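Local structure of 5-nitroimidazole antibiotic resistance protein (Bacteroides thetaiotaomicron, 2FG9) at residues A[45-48]-A[49-53]. The protein binds flavin-adenine dinucleotide and is probably a flavin-dependent oxidoreductase of the pyridoxamine 5'-phosphate oxidase family, with a putative role in resistance to 5-nitroimidazole antibiotics. Residues are numbered along the deposited sequence; the frame is centred on the assembly and turned at random.
With FAD (flavin-adenine dinucleotide), chain C.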
loop_
_atom_site.group_PDB
_atom_site.type_symbol
_atom_site.label_atom_id
_atom_site.label_comp_id
_atom_site.label_asym_id
_atom_site.label_seq_id
_atom_site.Cartn_x
_atom_site.Cartn_y
_atom_site.Cartn_z
ATOM N N ILE A 45 -31.865 -13.392 -3.210
ATOM C CA ILE A 45 -33.043 -14.076 -2.718
ATOM C C ILE A 45 -34.220 -13.485 -3.517
ATOM O O ILE A 45 -34.243 -12.269 -3.791
ATOM C CB ILE A 45 -33.246 -13.730 -1.245
ATOM C CG1 ILE A 45 -31.952 -13.918 -0.466
ATOM C CG2 ILE A 45 -34.324 -14.545 -0.628
ATOM C CD1 ILE A 45 -32.026 -13.420 0.958
ATOM N N THR A 46 -35.186 -14.320 -3.891
ATOM C CA THR A 46 -36.408 -13.823 -4.497
ATOM C C THR A 46 -37.293 -13.332 -3.390
ATOM O O THR A 46 -37.484 -14.029 -2.397
ATOM C CB THR A 46 -37.109 -14.887 -5.297
ATOM O OG1 THR A 46 -36.191 -15.386 -6.271
ATOM C CG2 THR A 46 -38.330 -14.293 -6.012
ATOM N N ASP A 47 -37.805 -12.112 -3.517
ATOM C CA ASP A 47 -38.627 -11.552 -2.443
ATOM C C ASP A 47 -40.044 -12.057 -2.573
ATOM O O ASP A 47 -40.307 -12.893 -3.428
ATOM C CB ASP A 47 -38.519 -10.020 -2.390
ATOM C CG ASP A 47 -39.231 -9.316 -3.518
ATOM O OD1 ASP A 47 -40.044 -9.915 -4.237
ATOM O OD2 ASP A 47 -38.980 -8.109 -3.659
ATOM N N LEU A 48 -40.945 -11.561 -1.726
ATOM C CA LEU A 48 -42.302 -12.137 -1.594
ATOM C C LEU A 48 -43.214 -11.782 -2.765
ATOM O O LEU A 48 -44.284 -12.382 -2.941
ATOM C CB LEU A 48 -42.960 -11.682 -0.287
ATOM C CG LEU A 48 -42.293 -12.150 1.012
ATOM C CD1 LEU A 48 -43.129 -11.689 2.217
ATOM C CD2 LEU A 48 -42.151 -13.684 1.041
ATOM N N GLU A 49 -42.784 -10.800 -3.539
ATOM C CA GLU A 49 -43.434 -10.388 -4.756
ATOM C C GLU A 49 -42.758 -10.944 -5.993
ATOM O O GLU A 49 -43.141 -10.605 -7.062
ATOM C CB GLU A 49 -43.394 -8.868 -4.839
ATOM C CG GLU A 49 -43.981 -8.168 -3.613
ATOM C CD GLU A 49 -44.472 -6.785 -3.948
ATOM O OE1 GLU A 49 -43.635 -5.952 -4.327
ATOM O OE2 GLU A 49 -45.697 -6.542 -3.880
ATOM N N GLY A 50 -41.741 -11.783 -5.874
ATOM C CA GLY A 50 -41.103 -12.348 -7.069
ATOM C C GLY A 50 -39.972 -11.526 -7.655
ATOM O O GLY A 50 -39.451 -11.839 -8.728
ATOM N N ASN A 51 -39.561 -10.482 -6.943
ATOM C CA ASN A 51 -38.488 -9.621 -7.418
ATOM C C ASN A 51 -37.196 -9.901 -6.690
ATOM O O ASN A 51 -37.225 -10.481 -5.602
ATOM C CB ASN A 51 -38.899 -8.162 -7.292
ATOM C CG ASN A 51 -40.119 -7.854 -8.098
ATOM O OD1 ASN A 51 -40.270 -8.356 -9.198
ATOM N ND2 ASN A 51 -41.004 -7.039 -7.554
ATOM N N PRO A 52 -36.052 -9.540 -7.306
ATOM C CA PRO A 52 -34.760 -9.788 -6.711
ATOM C C PRO A 52 -34.489 -8.955 -5.455
ATOM O O PRO A 52 -34.950 -7.812 -5.331
ATOM C CB PRO A 52 -33.772 -9.381 -7.812
ATOM C CG PRO A 52 -34.576 -9.337 -9.037
ATOM C CD PRO A 52 -35.927 -8.905 -8.623
ATOM N N TYR A 53 -33.752 -9.573 -4.539
ATOM C CA TYR A 53 -33.241 -8.951 -3.342
ATOM C C TYR A 53 -31.808 -9.420 -3.191
ATOM O O TYR A 53 -31.583 -10.609 -3.101
ATOM C CB TYR A 53 -34.037 -9.440 -2.158
ATOM C CG TYR A 53 -33.721 -8.770 -0.836
ATOM C CD1 TYR A 53 -33.943 -7.410 -0.659
ATOM C CD2 TYR A 53 -33.256 -9.514 0.253
ATOM C CE1 TYR A 53 -33.702 -6.812 0.553
ATOM C CE2 TYR A 53 -33.025 -8.930 1.451
ATOM C CZ TYR A 53 -33.249 -7.579 1.596
ATOM O OH TYR A 53 -33.012 -6.973 2.785
HETATM P PA FAD C . -34.255 -6.068 6.528
HETATM O O1A FAD C . -35.318 -7.153 6.563
HETATM O O2A FAD C . -34.046 -5.247 7.787
HETATM O O5B FAD C . -34.630 -5.075 5.316
HETATM C C5B FAD C . -34.933 -3.721 5.546
HETATM C C4B FAD C . -34.694 -2.923 4.265
HETATM O O4B FAD C . -33.502 -2.142 4.402
HETATM C C3B FAD C . -34.523 -3.740 2.976
HETATM O O3B FAD C . -35.719 -4.187 2.356
HETATM C C2B FAD C . -33.728 -2.748 2.146
HETATM O O2B FAD C . -34.512 -1.688 1.611
HETATM C C1B FAD C . -32.760 -2.196 3.195
HETATM N N9A FAD C . -31.528 -3.040 3.257
HETATM C C8A FAD C . -31.392 -4.303 3.767
HETATM N N7A FAD C . -30.123 -4.708 3.585
HETATM C C5A FAD C . -29.404 -3.718 2.991
HETATM C C6A FAD C . -28.036 -3.620 2.594
HETATM N N6A FAD C . -27.100 -4.307 3.276
HETATM N N1A FAD C . -27.626 -2.458 1.970
HETATM C C2A FAD C . -28.534 -1.414 1.758
HETATM N N3A FAD C . -29.865 -1.497 2.137
HETATM C C4A FAD C . -30.300 -2.648 2.761
HETATM N N1 FAD C . -25.919 -9.418 7.798
HETATM C C2 FAD C . -26.117 -10.656 8.392
HETATM O O2 FAD C . -27.196 -10.944 8.925
HETATM N N3 FAD C . -25.076 -11.558 8.416
HETATM C C4 FAD C . -23.846 -11.235 7.829
HETATM O O4 FAD C . -23.097 -12.157 7.596
HETATM C C4X FAD C . -23.650 -10.003 7.229
HETATM N N5 FAD C . -22.457 -9.618 6.630
HETATM C C5X FAD C . -22.335 -8.336 6.030
HETATM C C6 FAD C . -21.176 -7.962 5.416
HETATM C C7 FAD C . -21.057 -6.730 4.801
HETATM C C7M FAD C . -20.126 -6.803 3.634
HETATM C C8 FAD C . -22.113 -5.846 4.817
HETATM C C8M FAD C . -22.173 -4.586 4.045
HETATM C C9 FAD C . -23.278 -6.193 5.436
HETATM C C9A FAD C . -23.393 -7.444 6.020
HETATM N N10 FAD C . -24.574 -7.866 6.597
HETATM C C10 FAD C . -24.716 -9.102 7.201
HETATM C "C1'" FAD C . -25.794 -7.057 6.453
HETATM C "C2'" FAD C . -26.787 -7.840 5.632
HETATM O "O2'" FAD C . -26.764 -7.224 4.347
HETATM C "C3'" FAD C . -28.033 -7.726 6.536
HETATM O "O3'" FAD C . -28.594 -8.949 7.007
HETATM C "C4'" FAD C . -29.053 -6.878 5.863
HETATM O "O4'" FAD C . -28.504 -5.578 5.615
HETATM C "C5'" FAD C . -30.287 -7.007 6.769
HETATM O "O5'" FAD C . -30.904 -8.131 6.165
HETATM P P FAD C . -32.495 -8.291 6.004
HETATM O O1P FAD C . -32.954 -9.057 7.254
HETATM O O2P FAD C . -32.882 -8.928 4.694
HETATM O O3P FAD C . -32.868 -6.733 6.064
HETATM O O HOH W 1 -40.597 -6.515 -4.697
HETATM O O HOH W 2 -36.518 -6.759 -3.303
#
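D47 and N51 close the tip of a beta hairpin, and the aspartate does so with backbone and side chain together. Its own N-H runs almost straight to the carbonyl of N51 (D47 N to N51 O 2.7 Å, 171° at the hydrogen), while the type I turn from D47 to G50 is closed by G50 N bonding to D47 O at 3.0 Å. With chi1 at 73°, CG stands between the backbone N and the carbonyl carbon, which turns the carboxylate in over the turn, so that OD1 accepting from E49 N makes an Asx turn. There OD1 is gripped from opposite faces of the carboxylate plane, by N51 N at 2.8 Å and by E49 N at 3.0 Å, the latter at a more bent angle. Two such donors would probably favour the charged form and fix the group's rotation. G50, at positive phi (88°), makes this a type I turn with a G1 beta bulge; a CB there would press against E49 O.

Water extends this network: one molecule joins D47 OD2, E49 OE1 and N51 ND2, and another links OD2 to P52 O.

Beyond the turn, I45 and Y53 form an antiparallel hydrogen-bonded pair, I45 N meeting Y53 O at 2.8 Å. Their side chains run alongside each other, I45 CD1 reaching the edge of the tyrosine ring 4.2 Å from CD2. The ring's hydroxyl donates to a cofactor phosphate (Y53 OH to FAD O2P 2.7 Å).

The hairpin joins strands 41-46 and 52-62. I45 and Y53 pack against M79 of helix 75-82, whereas T46 OG1 and G50 O bond reciprocally to G50 O and T46 OG1 of the second subunit, and N51 OD1 to its N83 ND2, placing the turn at the subunit interface.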